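Glycoside hydrolase family 16 protein (Bacteroides ovatus, PDB 7KR6) acts as a mixed-linkage endo-beta-glucanase, probably hydrolysing internal glycosidic bonds of beta-glucan chains. Local coordinates at residues I169-G172 against H178-Q181; F220-S223 against F228-N231; G75-K80 against S115-K120. The protein carries 1 engineered substitution. All blocks are in the same frame, centred on the assembly; numbering follows the deposited sequence.

Interaction 1 (I169-G172 against H178-Q181); sequences IHYG and HEQQ. With G2F (2-deoxy-2-fluoro-alpha-D-glucopyranose), chain C.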
ATOM      1  N   ILE A 169       0.468   8.514   4.267  1.00 15.88           N
ATOM      2  CA  ILE A 169       1.545   9.388   4.786  1.00 17.04           C
ATOM      3  C   ILE A 169       2.873   8.727   4.449  1.00 18.51           C
ATOM      4  O   ILE A 169       3.009   7.485   4.538  1.00 18.24           O
ATOM      5  CB  ILE A 169       1.400   9.757   6.288  1.00 17.14           C
ATOM      6  CG1 ILE A 169       1.235   8.539   7.206  1.00 18.53           C
ATOM      7  CG2 ILE A 169       0.272  10.760   6.502  1.00 18.23           C
ATOM      8  CD1 ILE A 169       1.282   8.883   8.696  1.00 18.63           C
ATOM      9  N   HIS A 170       3.863   9.540   4.115  1.00 17.22           N
ATOM     10  CA  HIS A 170       5.242   9.111   3.833  1.00 16.92           C
ATOM     11  C   HIS A 170       6.195   9.944   4.699  1.00 17.42           C
ATOM     12  O   HIS A 170       5.973  11.136   4.849  1.00 18.37           O
ATOM     13  CB  HIS A 170       5.585   9.312   2.374  1.00 16.76           C
ATOM     14  CG  HIS A 170       4.698   8.615   1.405  1.00 18.19           C
ATOM     15  ND1 HIS A 170       5.142   7.534   0.657  1.00 20.81           N
ATOM     16  CD2 HIS A 170       3.432   8.868   1.037  1.00 17.58           C
ATOM     17  CE1 HIS A 170       4.168   7.165  -0.142  1.00 19.57           C
ATOM     18  NE2 HIS A 170       3.107   7.959   0.058  1.00 18.51           N
ATOM     19  N   TYR A 171       7.235   9.320   5.213  1.00 17.62           N
ATOM     20  CA  TYR A 171       8.143   9.956   6.181  1.00 17.76           C
ATOM     21  C   TYR A 171       9.396   9.097   6.294  1.00 20.19           C
ATOM     22  O   TYR A 171       9.560   8.108   5.571  1.00 19.63           O
ATOM     23  CB  TYR A 171       7.366  10.174   7.483  1.00 18.67           C
ATOM     24  CG  TYR A 171       6.753   8.934   8.071  1.00 19.34           C
ATOM     25  CD1 TYR A 171       5.510   8.497   7.655  1.00 20.84           C
ATOM     26  CD2 TYR A 171       7.407   8.167   9.038  1.00 19.84           C
ATOM     27  CE1 TYR A 171       4.948   7.334   8.150  1.00 18.96           C
ATOM     28  CE2 TYR A 171       6.844   7.026   9.579  1.00 19.81           C
ATOM     29  CZ  TYR A 171       5.596   6.594   9.131  1.00 19.62           C
ATOM     30  OH  TYR A 171       5.030   5.457   9.682  1.00 20.18           O
ATOM     31  N   GLY A 172      10.325   9.536   7.138  1.00 20.66           N
ATOM     32  CA  GLY A 172      11.609   8.833   7.336  1.00 21.70           C
ATOM     33  C   GLY A 172      12.758   9.716   6.897  1.00 24.25           C
ATOM     34  O   GLY A 172      12.551  10.680   6.173  1.00 20.83           O
ATOM     35  N   HIS A 178      12.779   5.110   3.916  1.00 24.36           N
ATOM     36  CA  HIS A 178      11.382   5.530   3.588  1.00 22.56           C
ATOM     37  C   HIS A 178      10.402   4.688   4.400  1.00 21.69           C
ATOM     38  O   HIS A 178      10.559   3.439   4.473  1.00 23.64           O
ATOM     39  CB  HIS A 178      11.129   5.380   2.094  1.00 24.79           C
ATOM     40  CG  HIS A 178       9.712   5.590   1.662  1.00 25.10           C
ATOM     41  ND1 HIS A 178       8.990   4.591   1.077  1.00 28.50           N
ATOM     42  CD2 HIS A 178       8.869   6.637   1.797  1.00 24.29           C
ATOM     43  CE1 HIS A 178       7.791   5.042   0.767  1.00 27.89           C
ATOM     44  NE2 HIS A 178       7.679   6.296   1.219  1.00 22.87           N
ATOM     45  N   GLU A 179       9.401   5.325   4.993  1.00 20.63           N
ATOM     46  CA  GLU A 179       8.296   4.619   5.679  1.00 20.91           C
ATOM     47  C   GLU A 179       7.003   5.117   5.053  1.00 20.41           C
ATOM     48  O   GLU A 179       6.902   6.313   4.802  1.00 19.43           O
ATOM     49  CB  GLU A 179       8.311   4.927   7.178  1.00 23.80           C
ATOM     50  CG  GLU A 179       9.557   4.369   7.869  1.00 24.21           C
ATOM     51  CD  GLU A 179       9.531   4.641   9.361  1.00 25.48           C
ATOM     52  OE1 GLU A 179       8.592   4.296  10.022  1.00 24.07           O
ATOM     53  OE2 GLU A 179      10.474   5.284   9.858  1.00 32.65           O
ATOM     54  N   GLN A 180       5.993   4.254   4.960  1.00 20.53           N
ATOM     55  CA  GLN A 180       4.715   4.651   4.356  1.00 19.60           C
ATOM     56  C   GLN A 180       3.603   3.951   5.128  1.00 19.21           C
ATOM     57  O   GLN A 180       3.758   2.741   5.428  1.00 19.37           O
ATOM     58  CB  GLN A 180       4.635   4.230   2.887  1.00 22.66           C
ATOM     59  CG  GLN A 180       3.294   4.548   2.257  1.00 26.67           C
ATOM     60  CD  GLN A 180       3.131   4.117   0.825  1.00 29.84           C
ATOM     61  OE1 GLN A 180       2.080   4.372   0.220  1.00 34.34           O
ATOM     62  NE2 GLN A 180       4.196   3.591   0.247  1.00 26.53           N
ATOM     63  N   GLN A 181       2.548   4.691   5.412  1.00 17.21           N
ATOM     64  CA  GLN A 181       1.235   4.135   5.820  1.00 18.78           C
ATOM     65  C   GLN A 181       0.224   4.456   4.740  1.00 17.37           C
ATOM     66  O   GLN A 181       0.230   5.569   4.206  1.00 18.56           O
ATOM     67  CB  GLN A 181       0.771   4.689   7.157  1.00 17.72           C
ATOM     68  CG  GLN A 181       1.676   4.314   8.317  1.00 18.82           C
ATOM     69  CD  GLN A 181       1.247   4.968   9.597  1.00 21.79           C
ATOM     70  OE1 GLN A 181       0.081   4.934   9.964  1.00 24.47           O
ATOM     71  NE2 GLN A 181       2.189   5.561  10.314  1.00 22.59           N
TER
HETATM   72  C1  G2F C   1       2.682  10.928  -2.159  1.00 17.26           C
HETATM   73  C2  G2F C   1       3.830  10.301  -2.873  1.00 18.10           C
HETATM   74  C3  G2F C   1       4.287  11.144  -4.045  1.00 17.79           C
HETATM   75  C4  G2F C   1       3.116  11.307  -4.982  1.00 16.81           C
HETATM   76  C5  G2F C   1       1.994  12.030  -4.172  1.00 17.43           C
HETATM   77  C6  G2F C   1       0.735  12.395  -4.924  1.00 18.70           C
HETATM   78  O3  G2F C   1       5.405  10.537  -4.682  1.00 18.78           O
HETATM   79  O4  G2F C   1       3.574  12.076  -6.150  1.00 18.64           O
HETATM   80  O5  G2F C   1       1.583  11.269  -3.018  1.00 18.90           O
HETATM   81  O6  G2F C   1       0.227  11.213  -5.650  1.00 19.33           O
HETATM   82  F2  G2F C   1       4.855  10.013  -1.922  1.00 20.54           F
HETATM   83  O   HOH W   1       6.123   4.587  11.850  1.00 25.17           O
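His170 ND1 and His178 NE2 share a nearly straight hydrogen bond of 2.9 Å (168°), the two imidazoles meeting rim to rim with their planes 20° apart. One face of the His170 ring receives the sugar: F2 of the 2-deoxy-2-fluoroglucose stands over its centre, 3.3 Å from NE2. The opposite face rests on Gln180, whose CG makes a CH-pi contact 3.9 Å from the ring centroid. Segments 169-172 and 178-181 form the loop end of the antiparallel hairpin 164-171/179-186 in the GH16 beta-jelly-roll, with His170 lining the glycan pocket. On the opposite face of the hairpin, which carries Tyr171, Glu179 and Gln181, CG of Tyr171 is wedged between its backbone N and carbonyl carbon (chi1 56°), which swings the ring across to the partner strand. There Glu179 CB lies over one ring face, and Gln181 NE2, with the phenol oxygen close to its amide plane, donates to Tyr171 OH at 2.9 Å. A water 2.6 Å from Tyr171 OH donates to Glu179 OE1, which is also bound by Tyr183 of the second subunit. Further out, Trp139 meets the His178 ring, and Gln180 and Gln181 pair antiparallel with a strand of the second subunit, continuing the sheet across the interface.

Interaction 2 (F220-S223 against F228-N231); sequences FDIS and FHDN
Ile222 and Phe228 mark the closest approach of the two backbones, with CA atoms 6.7 Å apart, and no main-chain hydrogen bond joins the segments. Strand 215-221 stops at Asp221, and the chain turns off through Ile222. Asp221 OD1 secures this departure by accepting from Ser223 N at 3.0 Å, an Asx turn, and from Ser223 OG at 2.7 Å; the hydroxyl comes on the syn side of the carboxylate and the amide on the anti side, so a single oxygen grips both. Across the contact, His229 NE2 donates to Ile222 O at 2.9 Å (149°). The acceptor lies in the plane of the imidazole, whereas the donor is tilted 31° from the carbonyl plane. His229 ND1 is hydrogen-bonded to Tyr109 OH, so both ring nitrogens are engaged and the rotation of the ring is fixed. The two segments bracket the connection from strand 215-221 to strand 232-240, which carries the chain from one sheet of the GH16 beta-sandwich to the other. Within this connection the apolar contact belongs to Ile222, whose side chain meets that of Phe228 at about a right angle. With CG1 set between the backbone N and the carbonyl carbon (chi1 56°), CD1 reaches Phe228 CB at 3.7 Å and also lies 3.9 Å from His229 CE1. The other branch, CG2, comes within 4.0 Å of Phe228 CD2, approaching the ring obliquely. Beyond CB the Phe228 ring leads away from Ile222 and packs on Ile169, while Ile222 also touches Leu208 of the neighbouring strand. Two carbonyls of 228-231 have partners elsewhere: Phe228 O accepts from Trp203 NE1, and His229 O from Lys108 NZ.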
ATOM      1  N   PHE A 220      -5.044   8.689  10.538  1.00 18.40           N
ATOM      2  CA  PHE A 220      -3.668   8.285  10.880  1.00 17.18           C
ATOM      3  C   PHE A 220      -3.307   8.883  12.237  1.00 18.34           C
ATOM      4  O   PHE A 220      -3.486  10.080  12.460  1.00 19.76           O
ATOM      5  CB  PHE A 220      -2.678   8.759   9.821  1.00 16.82           C
ATOM      6  CG  PHE A 220      -2.905   8.256   8.427  1.00 16.93           C
ATOM      7  CD1 PHE A 220      -2.480   6.985   8.082  1.00 18.28           C
ATOM      8  CD2 PHE A 220      -3.477   9.063   7.469  1.00 19.87           C
ATOM      9  CE1 PHE A 220      -2.638   6.507   6.800  1.00 19.88           C
ATOM     10  CE2 PHE A 220      -3.637   8.581   6.179  1.00 17.69           C
ATOM     11  CZ  PHE A 220      -3.193   7.323   5.851  1.00 20.58           C
ATOM     12  N   ASP A 221      -2.745   8.047  13.096  1.00 19.40           N
ATOM     13  CA  ASP A 221      -2.151   8.445  14.398  1.00 19.49           C
ATOM     14  C   ASP A 221      -0.777   9.043  14.139  1.00 20.29           C
ATOM     15  O   ASP A 221       0.091   8.326  13.654  1.00 24.08           O
ATOM     16  CB  ASP A 221      -2.051   7.242  15.306  1.00 21.01           C
ATOM     17  CG  ASP A 221      -1.406   7.509  16.654  1.00 26.95           C
ATOM     18  OD1 ASP A 221      -1.122   8.660  16.974  1.00 24.87           O
ATOM     19  OD2 ASP A 221      -1.294   6.529  17.395  1.00 34.54           O
ATOM     20  N   ILE A 222      -0.572  10.308  14.479  1.00 21.01           N
ATOM     21  CA  ILE A 222       0.767  10.938  14.306  1.00 19.06           C
ATOM     22  C   ILE A 222       1.337  11.374  15.652  1.00 20.63           C
ATOM     23  O   ILE A 222       2.327  12.137  15.601  1.00 20.57           O
ATOM     24  CB  ILE A 222       0.676  12.132  13.343  1.00 19.07           C
ATOM     25  CG1 ILE A 222      -0.356  13.199  13.756  1.00 18.79           C
ATOM     26  CG2 ILE A 222       0.437  11.637  11.909  1.00 19.12           C
ATOM     27  CD1 ILE A 222      -0.159  14.571  13.139  1.00 20.34           C
ATOM     28  N   SER A 223       0.689  11.012  16.750  1.00 21.23           N
ATOM     29  CA  SER A 223       1.114  11.436  18.118  1.00 22.88           C
ATOM     30  C   SER A 223       2.616  11.262  18.291  1.00 24.43           C
ATOM     31  O   SER A 223       3.250  12.197  18.849  1.00 25.05           O
ATOM     32  CB  SER A 223       0.327  10.706  19.196  1.00 24.56           C
ATOM     33  OG  SER A 223       0.501   9.309  19.066  1.00 25.54           O
ATOM     34  N   PHE A 228       5.119  15.197  11.276  1.00 18.39           N
ATOM     35  CA  PHE A 228       3.821  15.861  10.991  1.00 19.87           C
ATOM     36  C   PHE A 228       3.446  16.920  12.007  1.00 17.33           C
ATOM     37  O   PHE A 228       2.281  17.081  12.363  1.00 20.13           O
ATOM     38  CB  PHE A 228       2.760  14.767  10.827  1.00 18.89           C
ATOM     39  CG  PHE A 228       3.120  13.855   9.680  1.00 18.52           C
ATOM     40  CD1 PHE A 228       2.896  14.259   8.369  1.00 17.47           C
ATOM     41  CD2 PHE A 228       3.731  12.629   9.911  1.00 19.26           C
ATOM     42  CE1 PHE A 228       3.291  13.441   7.313  1.00 18.72           C
ATOM     43  CE2 PHE A 228       4.148  11.842   8.850  1.00 20.47           C
ATOM     44  CZ  PHE A 228       3.907  12.243   7.551  1.00 20.57           C
ATOM     45  N   HIS A 229       4.443  17.748  12.388  1.00 21.32           N
ATOM     46  CA  HIS A 229       4.298  18.727  13.499  1.00 20.49           C
ATOM     47  C   HIS A 229       4.989  20.055  13.159  1.00 22.60           C
ATOM     48  O   HIS A 229       5.384  20.789  14.110  1.00 25.94           O
ATOM     49  CB  HIS A 229       4.792  18.130  14.807  1.00 20.39           C
ATOM     50  CG  HIS A 229       4.051  16.883  15.148  1.00 20.23           C
ATOM     51  ND1 HIS A 229       2.792  16.879  15.714  1.00 20.23           N
ATOM     52  CD2 HIS A 229       4.390  15.605  14.934  1.00 21.60           C
ATOM     53  CE1 HIS A 229       2.393  15.623  15.834  1.00 20.34           C
ATOM     54  NE2 HIS A 229       3.363  14.823  15.384  1.00 22.79           N
ATOM     55  N   ASP A 230       5.066  20.374  11.875  1.00 21.48           N
ATOM     56  CA  ASP A 230       5.682  21.620  11.368  1.00 23.49           C
ATOM     57  C   ASP A 230       4.831  22.072  10.186  1.00 22.87           C
ATOM     58  O   ASP A 230       3.990  21.292   9.756  1.00 21.57           O
ATOM     59  CB  ASP A 230       7.155  21.371  11.040  1.00 25.66           C
ATOM     60  CG  ASP A 230       8.018  21.155  12.283  1.00 30.12           C
ATOM     61  OD1 ASP A 230       8.264  22.143  13.033  1.00 33.98           O
ATOM     62  OD2 ASP A 230       8.471  20.021  12.504  1.00 32.24           O
ATOM     63  N   ASN A 231       5.049  23.274   9.670  1.00 21.82           N
ATOM     64  CA  ASN A 231       4.323  23.777   8.499  1.00 20.82           C
ATOM     65  C   ASN A 231       4.450  22.819   7.314  1.00 18.93           C
ATOM     66  O   ASN A 231       5.574  22.357   6.966  1.00 21.14           O
ATOM     67  CB  ASN A 231       4.820  25.149   8.082  1.00 22.39           C
ATOM     68  CG  ASN A 231       4.500  26.209   9.107  1.00 26.77           C
ATOM     69  OD1 ASN A 231       3.616  26.056   9.945  1.00 27.68           O
ATOM     70  ND2 ASN A 231       5.277  27.288   9.056  1.00 36.44           N
TER

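Interaction 3 (G75-K80 against S115-K120); sequences GKDGDK and SIKLPK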
ATOM      1  N   GLY A  75     -10.055  29.187 -15.162  1.00 26.77           N
ATOM      2  CA  GLY A  75     -11.082  29.374 -16.203  1.00 26.76           C
ATOM      3  C   GLY A  75     -12.463  29.106 -15.694  1.00 31.21           C
ATOM      4  O   GLY A  75     -12.651  28.895 -14.500  1.00 30.37           O
ATOM      5  N   LYS A  76     -13.432  29.113 -16.599  1.00 30.52           N
ATOM      6  CA  LYS A  76     -14.840  28.953 -16.216  1.00 30.62           C
ATOM      7  C   LYS A  76     -15.168  27.463 -16.285  1.00 29.44           C
ATOM      8  O   LYS A  76     -14.649  26.781 -17.195  1.00 34.91           O
ATOM      9  CB  LYS A  76     -15.726  29.768 -17.166  1.00 33.03           C
ATOM     10  N   ASP A  77     -15.990  26.999 -15.353  1.00 28.39           N
ATOM     11  CA  ASP A  77     -16.712  25.720 -15.448  1.00 30.13           C
ATOM     12  C   ASP A  77     -18.169  26.012 -15.092  1.00 29.53           C
ATOM     13  O   ASP A  77     -18.488  26.103 -13.887  1.00 29.65           O
ATOM     14  CB  ASP A  77     -16.106  24.662 -14.529  1.00 31.20           C
ATOM     15  CG  ASP A  77     -16.750  23.312 -14.750  1.00 36.01           C
ATOM     16  OD1 ASP A  77     -17.203  23.080 -15.903  1.00 36.65           O
ATOM     17  OD2 ASP A  77     -16.833  22.530 -13.783  1.00 31.89           O
ATOM     18  N   GLY A  78     -18.998  26.255 -16.114  1.00 33.50           N
ATOM     19  CA  GLY A  78     -20.334  26.838 -15.910  1.00 32.63           C
ATOM     20  C   GLY A  78     -20.192  28.226 -15.331  1.00 29.33           C
ATOM     21  O   GLY A  78     -19.388  28.988 -15.869  1.00 37.07           O
ATOM     22  N   ASP A  79     -20.885  28.526 -14.242  1.00 32.86           N
ATOM     23  CA  ASP A  79     -20.771  29.842 -13.566  1.00 39.54           C
ATOM     24  C   ASP A  79     -19.699  29.785 -12.468  1.00 36.33           C
ATOM     25  O   ASP A  79     -19.629  30.731 -11.689  1.00 38.37           O
ATOM     26  CB  ASP A  79     -22.119  30.312 -13.013  1.00 48.15           C
ATOM     27  CG  ASP A  79     -22.871  29.265 -12.210  1.00 56.59           C
ATOM     28  OD1 ASP A  79     -22.233  28.281 -11.757  1.00 61.94           O
ATOM     29  OD2 ASP A  79     -24.096  29.428 -12.061  1.00 68.60           O
ATOM     30  N   LYS A  80     -18.877  28.736 -12.404  1.00 34.25           N
ATOM     31  CA  LYS A  80     -17.769  28.687 -11.425  1.00 30.67           C
ATOM     32  C   LYS A  80     -16.482  29.193 -12.074  1.00 29.01           C
ATOM     33  O   LYS A  80     -16.305  28.989 -13.281  1.00 33.37           O
ATOM     34  CB  LYS A  80     -17.532  27.251 -10.954  1.00 26.00           C
ATOM     35  CG  LYS A  80     -18.646  26.642 -10.130  1.00 28.81           C
ATOM     36  CD  LYS A  80     -18.343  25.203  -9.710  1.00 30.43           C
ATOM     37  CE  LYS A  80     -19.443  24.545  -8.914  1.00 31.54           C
ATOM     38  NZ  LYS A  80     -20.648  24.306  -9.734  1.00 35.48           N
ATOM     39  N   SER A 115     -12.593  21.764  -2.888  1.00 20.45           N
ATOM     40  CA  SER A 115     -13.728  21.295  -3.717  1.00 19.83           C
ATOM     41  C   SER A 115     -13.184  20.957  -5.107  1.00 19.41           C
ATOM     42  O   SER A 115     -12.614  21.850  -5.802  1.00 21.01           O
ATOM     43  CB  SER A 115     -14.836  22.326  -3.767  1.00 21.10           C
ATOM     44  OG  SER A 115     -15.899  21.909  -4.608  1.00 20.71           O
ATOM     45  N   ILE A 116     -13.297  19.680  -5.472  1.00 19.53           N
ATOM     46  CA  ILE A 116     -12.607  19.117  -6.652  1.00 18.77           C
ATOM     47  C   ILE A 116     -13.597  18.297  -7.468  1.00 18.99           C
ATOM     48  O   ILE A 116     -14.285  17.432  -6.897  1.00 20.42           O
ATOM     49  CB  ILE A 116     -11.401  18.255  -6.228  1.00 18.41           C
ATOM     50  CG1 ILE A 116     -10.453  19.023  -5.303  1.00 20.78           C
ATOM     51  CG2 ILE A 116     -10.656  17.737  -7.433  1.00 19.55           C
ATOM     52  CD1 ILE A 116      -9.312  18.180  -4.757  1.00 19.90           C
ATOM     53  N   LYS A 117     -13.513  18.501  -8.770  1.00 20.20           N
ATOM     54  CA  LYS A 117     -14.200  17.693  -9.796  1.00 20.42           C
ATOM     55  C   LYS A 117     -13.121  16.909 -10.527  1.00 20.79           C
ATOM     56  O   LYS A 117     -12.191  17.502 -11.061  1.00 20.53           O
ATOM     57  CB  LYS A 117     -14.993  18.583 -10.754  1.00 22.76           C
ATOM     58  CG  LYS A 117     -15.771  17.748 -11.771  1.00 26.05           C
ATOM     59  CD  LYS A 117     -16.872  18.559 -12.405  1.00 31.60           C
ATOM     60  CE  LYS A 117     -16.558  18.940 -13.817  1.00 36.31           C
ATOM     61  NZ  LYS A 117     -17.522  19.958 -14.302  1.00 37.85           N
ATOM     62  N   LEU A 118     -13.300  15.595 -10.578  1.00 20.56           N
ATOM     63  CA  LEU A 118     -12.274  14.655 -11.076  1.00 20.21           C
ATOM     64  C   LEU A 118     -12.770  14.076 -12.395  1.00 23.81           C
ATOM     65  O   LEU A 118     -13.951  13.769 -12.542  1.00 25.95           O
ATOM     66  CB  LEU A 118     -12.050  13.548 -10.044  1.00 20.32           C
ATOM     67  CG  LEU A 118     -11.345  13.981  -8.774  1.00 21.11           C
ATOM     68  CD1 LEU A 118     -11.282  12.847  -7.763  1.00 22.80           C
ATOM     69  CD2 LEU A 118      -9.966  14.550  -9.100  1.00 22.35           C
ATOM     70  N   PRO A 119     -11.837  13.835 -13.331  1.00 22.86           N
ATOM     71  CA  PRO A 119     -12.113  13.073 -14.545  1.00 23.36           C
ATOM     72  C   PRO A 119     -12.301  11.598 -14.148  1.00 21.86           C
ATOM     73  O   PRO A 119     -11.865  11.137 -13.084  1.00 23.08           O
ATOM     74  CB  PRO A 119     -10.829  13.210 -15.363  1.00 24.07           C
ATOM     75  CG  PRO A 119      -9.778  13.311 -14.300  1.00 25.61           C
ATOM     76  CD  PRO A 119     -10.408  14.098 -13.170  1.00 24.88           C
ATOM     77  N   LYS A 120     -12.942  10.840 -15.028  1.00 23.19           N
ATOM     78  CA  LYS A 120     -12.848   9.366 -14.978  1.00 25.31           C
ATOM     79  C   LYS A 120     -11.386   8.940 -15.084  1.00 21.08           C
ATOM     80  O   LYS A 120     -10.722   9.241 -16.081  1.00 23.43           O
ATOM     81  CB  LYS A 120     -13.787   8.801 -16.048  1.00 30.38           C
ATOM     82  CG  LYS A 120     -15.239   9.030 -15.649  1.00 31.51           C
ATOM     83  CD  LYS A 120     -16.244   8.347 -16.493  1.00 37.10           C
ATOM     84  CE  LYS A 120     -17.620   8.940 -16.277  1.00 36.49           C
ATOM     85  NZ  LYS A 120     -18.147   8.686 -14.917  1.00 32.18           N
TER
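The carboxylate of Asp77 is the flat group of this contact, and Lys117 meets it through the syn lone pair of OD2, on the side of the other oxygen. Lys117 NZ donates to OD2 at 2.7 Å in a salt bridge, whereas Asp77 OD1 stays 3.5 Å from the same nitrogen, so the ammonium group is held by one oxygen and not shared evenly between two. The side chains reach for each other from opposite directions, across backbones whose CA atoms are 10.1 Å apart at Asp77 and Lys117. In Lys117 the extended start of the chain gives way to a bend about CG-CD (chi3 107°) that turns CE and NZ onto the acid. Asp77 opens a type II' turn closing the tight hairpin between strands 72-77 and 80-90, with Asp77 N donating to Lys80 O at 2.9 Å and Lys80 N to Asp77 O at 3.0 Å; Gly78 takes the positive phi such a turn requires. Lys117 ends strand 112-117, separated in the pairing order of the GH16 beta-sandwich from 72-77 by strands 80-90 and 261-271. The salt bridge thus links, at the surface, two strands that are not paired with each other. Tyr196 gives the acid a second partner: its OH is hydrogen-bonded to Asp77 OD2, and its side chain packs on Lys117 and Lys80. Ile116 and Leu118, next to Lys117 in sequence, instead touch Met148 in strand 144-150.

Along the chain, interaction 3 closes first, followed by interaction 1 and then interaction 2. The last two are neighbours, with centres 12 Å apart, and they touch: the Phe228 ring also reaches Tyr171 and the carbonyl of His170, while Phe220 meets Gln181. The connection between strands 215-221 and 232-240 is thereby packed against the hairpin that supplies a glycan-pocket histidine and joins the second subunit. Interaction 3 lies on the opposite side of the chain's centre, its own centre about 32 Å and 31 Å from those of interactions 1 and 2, where a surface salt bridge links two nonadjacent strands of the same beta-sandwich, remote from that subunit interface.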